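Local coordinates for uncharacterized protein (Bacteroides ovatus, PDB 4FXT), which is of unknown function but has two beta domains, probably transthyretin-like and E-set-like, of the DUF3823 family, at residues E19-R24 with V94-F99; N69-R74 with S188-Y193. All coordinates share one frame; numbering follows the deposited sequence.

Contact 1. Residues E19-R24 with V94-F99; sequences EAVGVR and VTPYFF
Val-21 meets Val-94, Pro-96 and Phe-99 where the connection between two all-beta domains leaves the first of them. The residues 94-97 run from strand 88-93 of the N-terminal part into strand 98-108, whose sheet belongs to the C-terminal part. Residues 19-24 begin in the short strand 19-20 and continue as loop. The contact is buried and largely apolar.

One methyl group, CG2 of Val-21, does most of the touching. Set anti to the carbonyl carbon, it is the branch that meets Val-94. Val-21 and Val-94 reach toward each other tip to tip, and CG2 of Val-21 is 3.7 Å from CG2 of Val-94. CG2 of Val-21 is also 4.2 Å from CG of Pro-96, the two side chains crossing obliquely. CG2 of Val-21 comes to 4.2 Å from CE1 of Phe-99 as well, approaching that ring at a slant.

Phe-99 has CG anti to its backbone N (chi1 180°), and its ring extends toward residues 19-24. Glu-19 crosses it at about a right angle. OE1 of Glu-19 sits at the ring edge, near the ring plane, 3.7 Å from CZ of Phe-99. CB of Glu-19 also touches that corner, at 4.0 Å from CZ of Phe-99. The carboxylate plane is turned 68° from the ring. A carboxylate at this edge would face the slightly positive ring hydrogens. Its other oxygen, OE2, has a weak, long ion pair with Arg-101.

Strand 7-16 lies against both segments: Ala-14 and Ile-15 make backbone hydrogen bonds to Val-21 and Val-94, respectively. Its Tyr-16 packs on Val-21 and Pro-96 and meets the Phe-99 ring edge-to-face. The arrangement is consistent with an interdomain junction in which apolar side chains of the linker and the following strand pack against the end of a probably transthyretin-like domain.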
ATOM      1  N   GLU A  19       6.894  -6.083   6.905  1.00 53.30           N
ATOM      2  CA  GLU A  19       6.491  -6.099   5.494  1.00 51.18           C
ATOM      3  C   GLU A  19       6.217  -4.702   4.985  1.00 55.21           C
ATOM      4  O   GLU A  19       5.684  -3.858   5.739  1.00 56.62           O
ATOM      5  CB  GLU A  19       5.224  -6.960   5.293  1.00 51.24           C
ATOM      6  CG  GLU A  19       5.376  -8.433   5.598  1.00 68.25           C
ATOM      7  CD  GLU A  19       4.201  -9.311   5.206  1.00 92.41           C
ATOM      8  OE1 GLU A  19       3.507  -8.995   4.210  1.00 64.34           O
ATOM      9  OE2 GLU A  19       4.045 -10.380   5.838  1.00 98.60           O
ATOM     10  N   ALA A  20       6.537  -4.448   3.703  1.00 49.75           N
ATOM     11  CA  ALA A  20       6.226  -3.146   3.100  1.00 48.74           C
ATOM     12  C   ALA A  20       4.724  -3.025   2.884  1.00 49.18           C
ATOM     13  O   ALA A  20       4.104  -3.946   2.332  1.00 48.71           O
ATOM     14  CB  ALA A  20       6.978  -2.975   1.797  1.00 50.19           C
ATOM     15  N   VAL A  21       4.139  -1.945   3.399  1.00 44.72           N
ATOM     16  CA  VAL A  21       2.695  -1.696   3.351  1.00 43.74           C
ATOM     17  C   VAL A  21       2.323  -1.129   1.980  1.00 50.21           C
ATOM     18  O   VAL A  21       2.715  -0.016   1.632  1.00 52.08           O
ATOM     19  CB  VAL A  21       2.217  -0.765   4.491  1.00 47.70           C
ATOM     20  CG1 VAL A  21       0.730  -0.503   4.389  1.00 46.56           C
ATOM     21  CG2 VAL A  21       2.535  -1.366   5.848  1.00 48.66           C
ATOM     22  N   GLY A  22       1.516  -1.891   1.247  1.00 46.81           N
ATOM     23  CA  GLY A  22       1.059  -1.510  -0.083  1.00 45.75           C
ATOM     24  C   GLY A  22       0.133  -0.318  -0.045  1.00 48.67           C
ATOM     25  O   GLY A  22      -0.724  -0.205   0.841  1.00 43.32           O
ATOM     26  N   VAL A  23       0.332   0.611  -0.985  1.00 49.24           N
ATOM     27  CA  VAL A  23      -0.549   1.752  -0.982  1.00 50.11           C
ATOM     28  C   VAL A  23      -0.813   2.172  -2.443  1.00 52.29           C
ATOM     29  O   VAL A  23      -0.248   1.555  -3.353  1.00 51.40           O
ATOM     30  CB  VAL A  23       0.068   2.869  -0.117  1.00 56.21           C
ATOM     31  CG1 VAL A  23       1.234   3.557  -0.814  1.00 57.92           C
ATOM     32  CG2 VAL A  23      -0.993   3.861   0.263  1.00 56.62           C
ATOM     33  N   ARG A  24      -1.733   3.152  -2.665  1.00 47.43           N
ATOM     34  CA  ARG A  24      -2.030   3.638  -4.010  1.00 47.25           C
ATOM     35  C   ARG A  24      -0.922   4.649  -4.453  1.00 53.55           C
ATOM     36  O   ARG A  24      -0.546   5.547  -3.683  1.00 54.12           O
ATOM     37  CB  ARG A  24      -3.428   4.262  -4.072  1.00 47.17           C
ATOM     38  CG  ARG A  24      -3.778   4.817  -5.443  1.00 59.53           C
ATOM     39  CD  ARG A  24      -5.163   5.396  -5.556  1.00 67.73           C
ATOM     40  NE  ARG A  24      -5.322   6.587  -4.727  1.00 73.70           N
ATOM     41  CZ  ARG A  24      -5.086   7.830  -5.130  1.00 74.76           C
ATOM     42  NH1 ARG A  24      -4.675   8.068  -6.371  1.00 61.95           N
ATOM     43  NH2 ARG A  24      -5.253   8.842  -4.296  1.00 42.28           N
ATOM     44  N   VAL A  94       4.828   1.909  10.404  1.00 56.44           N
ATOM     45  CA  VAL A  94       3.484   2.440  10.316  1.00 54.48           C
ATOM     46  C   VAL A  94       2.557   1.410  10.979  1.00 60.68           C
ATOM     47  O   VAL A  94       2.979   0.264  11.223  1.00 61.20           O
ATOM     48  CB  VAL A  94       3.049   2.817   8.874  1.00 55.26           C
ATOM     49  CG1 VAL A  94       3.926   3.921   8.306  1.00 55.42           C
ATOM     50  CG2 VAL A  94       2.993   1.599   7.941  1.00 53.25           C
ATOM     51  N   THR A  95       1.317   1.831  11.315  1.00 56.35           N
ATOM     52  CA  THR A  95       0.335   0.931  11.907  1.00 54.73           C
ATOM     53  C   THR A  95      -0.962   1.103  11.045  1.00 54.46           C
ATOM     54  O   THR A  95      -1.742   2.040  11.256  1.00 52.21           O
ATOM     55  CB  THR A  95       0.155   1.160  13.448  1.00 56.36           C
ATOM     56  OG1 THR A  95      -0.493   2.402  13.705  1.00 59.58           O
ATOM     57  CG2 THR A  95       1.481   1.044  14.243  1.00 44.59           C
ATOM     58  N   PRO A  96      -1.150   0.223  10.025  1.00 50.11           N
ATOM     59  CA  PRO A  96      -2.371   0.297   9.199  1.00 48.63           C
ATOM     60  C   PRO A  96      -3.638   0.013  10.013  1.00 52.80           C
ATOM     61  O   PRO A  96      -3.558  -0.609  11.083  1.00 51.90           O
ATOM     62  CB  PRO A  96      -2.161  -0.792   8.132  1.00 48.58           C
ATOM     63  CG  PRO A  96      -0.825  -1.353   8.354  1.00 52.56           C
ATOM     64  CD  PRO A  96      -0.342  -0.967   9.682  1.00 50.38           C
ATOM     65  N   TYR A  97      -4.810   0.486   9.526  1.00 48.28           N
ATOM     66  CA  TYR A  97      -6.058   0.233  10.246  1.00 47.16           C
ATOM     67  C   TYR A  97      -6.420  -1.235  10.028  1.00 52.57           C
ATOM     68  O   TYR A  97      -6.655  -1.991  10.982  1.00 53.92           O
ATOM     69  CB  TYR A  97      -7.149   1.202   9.802  1.00 46.93           C
ATOM     70  CG  TYR A  97      -6.762   2.646  10.062  1.00 49.01           C
ATOM     71  CD1 TYR A  97      -6.805   3.179  11.346  1.00 52.67           C
ATOM     72  CD2 TYR A  97      -6.371   3.488   9.019  1.00 48.44           C
ATOM     73  CE1 TYR A  97      -6.424   4.495  11.597  1.00 54.38           C
ATOM     74  CE2 TYR A  97      -6.008   4.811   9.255  1.00 49.78           C
ATOM     75  CZ  TYR A  97      -6.044   5.312  10.549  1.00 59.03           C
ATOM     76  OH  TYR A  97      -5.722   6.620  10.836  1.00 63.22           O
ATOM     77  N   PHE A  98      -6.316  -1.651   8.773  1.00 48.59           N
ATOM     78  CA  PHE A  98      -6.460  -3.002   8.272  1.00 48.04           C
ATOM     79  C   PHE A  98      -5.252  -3.333   7.421  1.00 49.61           C
ATOM     80  O   PHE A  98      -4.740  -2.441   6.711  1.00 50.60           O
ATOM     81  CB  PHE A  98      -7.767  -3.157   7.490  1.00 50.13           C
ATOM     82  CG  PHE A  98      -9.028  -3.107   8.312  1.00 52.36           C
ATOM     83  CD1 PHE A  98      -9.654  -1.897   8.578  1.00 56.88           C
ATOM     84  CD2 PHE A  98      -9.611  -4.269   8.787  1.00 55.03           C
ATOM     85  CE1 PHE A  98     -10.826  -1.847   9.333  1.00 59.30           C
ATOM     86  CE2 PHE A  98     -10.795  -4.224   9.520  1.00 59.82           C
ATOM     87  CZ  PHE A  98     -11.387  -3.011   9.803  1.00 59.40           C
ATOM     88  N   PHE A  99      -4.759  -4.576   7.522  1.00 43.30           N
ATOM     89  CA  PHE A  99      -3.579  -4.986   6.764  1.00 41.99           C
ATOM     90  C   PHE A  99      -3.903  -6.209   5.895  1.00 43.66           C
ATOM     91  O   PHE A  99      -4.627  -7.107   6.337  1.00 42.45           O
ATOM     92  CB  PHE A  99      -2.408  -5.269   7.719  1.00 44.71           C
ATOM     93  CG  PHE A  99      -1.112  -5.716   7.070  1.00 46.30           C
ATOM     94  CD1 PHE A  99      -0.364  -4.837   6.280  1.00 50.13           C
ATOM     95  CD2 PHE A  99      -0.604  -6.980   7.304  1.00 48.85           C
ATOM     96  CE1 PHE A  99       0.839  -5.244   5.683  1.00 51.23           C
ATOM     97  CE2 PHE A  99       0.611  -7.380   6.731  1.00 53.21           C
ATOM     98  CZ  PHE A  99       1.329  -6.509   5.928  1.00 51.13           C
TER

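Contact 2. Residues N69-R74 with S188-Y193; sequences NAPWER and SSEYCY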
ATOM      1  N   ASN A  69      -3.248  11.381   3.707  1.00 55.25           N
ATOM      2  CA  ASN A  69      -4.399  10.499   3.606  1.00 51.46           C
ATOM      3  C   ASN A  69      -4.001   9.033   3.651  1.00 51.39           C
ATOM      4  O   ASN A  69      -4.872   8.171   3.444  1.00 50.39           O
ATOM      5  CB  ASN A  69      -5.136  10.791   2.317  1.00 48.41           C
ATOM      6  CG  ASN A  69      -5.676  12.191   2.245  1.00 76.57           C
ATOM      7  OD1 ASN A  69      -6.442  12.667   3.098  1.00 72.93           O
ATOM      8  ND2 ASN A  69      -5.335  12.851   1.171  1.00 73.43           N
ATOM      9  N   ALA A  70      -2.720   8.747   3.985  1.00 45.70           N
ATOM     10  CA  ALA A  70      -2.177   7.384   4.080  1.00 45.12           C
ATOM     11  C   ALA A  70      -3.102   6.427   4.907  1.00 50.15           C
ATOM     12  O   ALA A  70      -3.683   6.850   5.926  1.00 50.34           O
ATOM     13  CB  ALA A  70      -0.806   7.430   4.712  1.00 46.96           C
ATOM     14  N   PRO A  71      -3.234   5.140   4.487  1.00 45.70           N
ATOM     15  CA  PRO A  71      -4.139   4.218   5.197  1.00 44.76           C
ATOM     16  C   PRO A  71      -3.539   3.614   6.497  1.00 50.84           C
ATOM     17  O   PRO A  71      -3.770   2.431   6.829  1.00 50.72           O
ATOM     18  CB  PRO A  71      -4.384   3.127   4.172  1.00 45.66           C
ATOM     19  CG  PRO A  71      -3.107   3.082   3.367  1.00 50.99           C
ATOM     20  CD  PRO A  71      -2.665   4.514   3.274  1.00 47.13           C
ATOM     21  N   TRP A  72      -2.877   4.455   7.292  1.00 48.18           N
ATOM     22  CA  TRP A  72      -2.337   4.065   8.580  1.00 48.69           C
ATOM     23  C   TRP A  72      -2.480   5.202   9.575  1.00 58.40           C
ATOM     24  O   TRP A  72      -2.791   6.325   9.167  1.00 59.55           O
ATOM     25  CB  TRP A  72      -0.874   3.634   8.464  1.00 46.68           C
ATOM     26  CG  TRP A  72       0.021   4.574   7.709  1.00 47.54           C
ATOM     27  CD1 TRP A  72       0.517   5.773   8.138  1.00 52.15           C
ATOM     28  CD2 TRP A  72       0.661   4.300   6.455  1.00 45.97           C
ATOM     29  NE1 TRP A  72       1.327   6.321   7.168  1.00 51.40           N
ATOM     30  CE2 TRP A  72       1.461   5.420   6.140  1.00 51.14           C
ATOM     31  CE3 TRP A  72       0.608   3.224   5.543  1.00 45.05           C
ATOM     32  CZ2 TRP A  72       2.213   5.487   4.957  1.00 50.30           C
ATOM     33  CZ3 TRP A  72       1.320   3.309   4.359  1.00 45.72           C
ATOM     34  CH2 TRP A  72       2.133   4.418   4.085  1.00 47.58           C
ATOM     35  N   GLU A  73      -2.262   4.913  10.882  1.00 57.45           N
ATOM     36  CA  GLU A  73      -2.310   5.928  11.919  1.00 59.44           C
ATOM     37  C   GLU A  73      -1.292   7.011  11.633  1.00 62.24           C
ATOM     38  O   GLU A  73      -0.147   6.706  11.281  1.00 59.70           O
ATOM     39  CB  GLU A  73      -2.080   5.339  13.308  1.00 62.49           C
ATOM     40  CG  GLU A  73      -3.207   4.475  13.824  1.00 74.33           C
ATOM     41  CD  GLU A  73      -3.055   4.055  15.274  1.00 92.07           C
ATOM     42  OE1 GLU A  73      -1.905   3.880  15.744  1.00 92.54           O
ATOM     43  OE2 GLU A  73      -4.104   3.909  15.942  1.00 77.88           O
ATOM     44  N   ARG A  74      -1.733   8.268  11.772  1.00 61.30           N
ATOM     45  CA  ARG A  74      -0.933   9.458  11.502  1.00 63.18           C
ATOM     46  C   ARG A  74      -0.879  10.370  12.757  1.00 68.78           C
ATOM     47  O   ARG A  74      -1.483  11.450  12.747  1.00 68.02           O
ATOM     48  CB  ARG A  74      -1.523  10.204  10.282  1.00 62.17           C
ATOM     49  CG  ARG A  74      -1.399   9.432   8.964  1.00 58.87           C
ATOM     50  CD  ARG A  74      -2.589   9.659   8.052  1.00 61.53           C
ATOM     51  NE  ARG A  74      -3.782   8.980   8.555  1.00 55.01           N
ATOM     52  CZ  ARG A  74      -4.994   9.070   8.018  1.00 66.33           C
ATOM     53  NH1 ARG A  74      -5.205   9.843   6.962  1.00 54.81           N
ATOM     54  NH2 ARG A  74      -6.014   8.413   8.555  1.00 49.82           N
ATOM     55  N   SER A 188      -9.547   6.333   7.106  1.00 50.97           N
ATOM     56  CA  SER A 188      -8.713   6.866   6.026  1.00 49.63           C
ATOM     57  C   SER A 188      -9.497   6.921   4.720  1.00 53.97           C
ATOM     58  O   SER A 188     -10.334   6.051   4.477  1.00 54.22           O
ATOM     59  CB  SER A 188      -7.445   6.028   5.837  1.00 48.33           C
ATOM     60  OG  SER A 188      -6.651   6.563   4.786  1.00 45.92           O
ATOM     61  N   SER A 189      -9.184   7.913   3.860  1.00 50.45           N
ATOM     62  CA  SER A 189      -9.801   8.103   2.542  1.00 49.69           C
ATOM     63  C   SER A 189      -9.166   7.149   1.509  1.00 52.22           C
ATOM     64  O   SER A 189      -9.648   7.019   0.374  1.00 51.49           O
ATOM     65  CB  SER A 189      -9.658   9.556   2.096  1.00 53.25           C
ATOM     66  OG  SER A 189      -8.307   9.978   2.158  1.00 63.03           O
ATOM     67  N   GLU A 190      -8.170   6.399   1.955  1.00 48.29           N
ATOM     68  CA  GLU A 190      -7.404   5.521   1.104  1.00 47.89           C
ATOM     69  C   GLU A 190      -7.557   4.063   1.487  1.00 49.16           C
ATOM     70  O   GLU A 190      -7.701   3.732   2.648  1.00 48.99           O
ATOM     71  CB  GLU A 190      -5.909   5.937   1.249  1.00 49.99           C
ATOM     72  CG  GLU A 190      -5.055   5.699   0.033  1.00 54.34           C
ATOM     73  CD  GLU A 190      -5.550   6.481  -1.165  1.00 79.99           C
ATOM     74  OE1 GLU A 190      -6.002   7.652  -1.036  1.00 35.21           O
ATOM     75  OE2 GLU A 190      -5.451   5.896  -2.265  1.00 89.44           O
ATOM     76  N   TYR A 191      -7.444   3.191   0.496  1.00 43.63           N
ATOM     77  CA  TYR A 191      -7.372   1.770   0.719  1.00 40.99           C
ATOM     78  C   TYR A 191      -5.973   1.377   1.106  1.00 50.59           C
ATOM     79  O   TYR A 191      -5.002   2.029   0.697  1.00 54.58           O
ATOM     80  CB  TYR A 191      -7.798   0.974  -0.537  1.00 38.90           C
ATOM     81  CG  TYR A 191      -9.269   0.817  -0.831  1.00 39.52           C
ATOM     82  CD1 TYR A 191     -10.022   1.886  -1.305  1.00 40.30           C
ATOM     83  CD2 TYR A 191      -9.872  -0.438  -0.807  1.00 42.02           C
ATOM     84  CE1 TYR A 191     -11.372   1.746  -1.611  1.00 38.74           C
ATOM     85  CE2 TYR A 191     -11.220  -0.600  -1.138  1.00 44.86           C
ATOM     86  CZ  TYR A 191     -11.963   0.499  -1.554  1.00 53.82           C
ATOM     87  OH  TYR A 191     -13.286   0.372  -1.902  1.00 61.94           O
ATOM     88  N   CYS A 192      -5.851   0.277   1.812  1.00 48.35           N
ATOM     89  CA  CYS A 192      -4.588  -0.358   2.073  1.00 50.27           C
ATOM     90  C   CYS A 192      -4.527  -1.580   1.192  1.00 52.80           C
ATOM     91  O   CYS A 192      -5.494  -2.344   1.145  1.00 52.90           O
ATOM     92  CB  CYS A 192      -4.379  -0.685   3.544  1.00 53.54           C
ATOM     93  SG  CYS A 192      -2.819  -1.561   3.865  1.00 59.19           S
ATOM     94  N   TYR A 193      -3.434  -1.748   0.455  1.00 48.08           N
ATOM     95  CA  TYR A 193      -3.353  -2.805  -0.531  1.00 45.45           C
ATOM     96  C   TYR A 193      -2.264  -3.819  -0.293  1.00 46.76           C
ATOM     97  O   TYR A 193      -1.276  -3.606   0.418  1.00 45.22           O
ATOM     98  CB  TYR A 193      -3.070  -2.182  -1.916  1.00 46.36           C
ATOM     99  CG  TYR A 193      -4.070  -1.163  -2.420  1.00 46.70           C
ATOM    100  CD1 TYR A 193      -3.950   0.187  -2.085  1.00 48.37           C
ATOM    101  CD2 TYR A 193      -5.078  -1.528  -3.308  1.00 45.74           C
ATOM    102  CE1 TYR A 193      -4.850   1.132  -2.568  1.00 45.60           C
ATOM    103  CE2 TYR A 193      -5.982  -0.591  -3.801  1.00 45.93           C
ATOM    104  CZ  TYR A 193      -5.853   0.738  -3.443  1.00 47.77           C
ATOM    105  OH  TYR A 193      -6.743   1.644  -3.967  1.00 45.55           O
TER
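Pro-71 and Ser-188 lie at the centre of an interdomain contact between loops of two beta domains. Residues 69-74 belong to the loop between strands 60-68 and 79-84 of the probably transthyretin-like N-terminal part. Residues 188-193 lead into strand 192-200 of the probably E-set-like C-terminal part. The contact is partly buried and has an ST turn on the C-terminal side.

In that turn, Glu-190 N donates to Ser-188 OG at 3.2 Å, with an N-H...O angle of 159°. OG of Ser-188 is anti to its own backbone N (chi1 -180°) and points into the facing loop. There Ser-188 OG lies 2.7 Å from Asn-69 O and 3.2 Å from Ala-70 O. The approach to Ala-70 O is at most a weak hydrogen bond.

Pro-71 presents its ring to the backbone that follows the turn. CG of Pro-71 is 3.4 Å from Tyr-191 O, and CB of Pro-71 is 3.9 Å from CB of Cys-192. Pro-71 and Glu-190 lie side by side, pointing the same way. The carboxylate of Glu-190 forms a salt bridge with Arg-24.

Nearer the solvent, CB of Asn-69 rests against OG of Ser-189. Arg-74 covers another part of Ser-188, with NH2 of Arg-74 3.9 Å from CB of Ser-188. Arg-74 NH2 probably bonds to Tyr-97 OH, NH1 bonds to Gly-68 O, and NE bonds weakly to Trp-72 O. Ala-70 O lies over the centre of this flat group, 3.2 Å above the guanidinium plane of Arg-74.

Both contacts belong to the same interface between the two beta domains, with centres about 8 Å apart. Contact 1 is the more deeply buried. It packs the linker and the first strand of the C-terminal part on residues 19-24, mainly through methyl groups and rings, with one carboxylate at a ring edge. Contact 2 is partly exposed and meets the same interface through a loop of each domain, with a serine hydroxyl, backbone carbonyls and a proline ring. A salt bridge and a probable hydrogen bond connect the two contacts. Trp-72 also packs on Val-94. The linker and the 69-74 loop therefore share one joint.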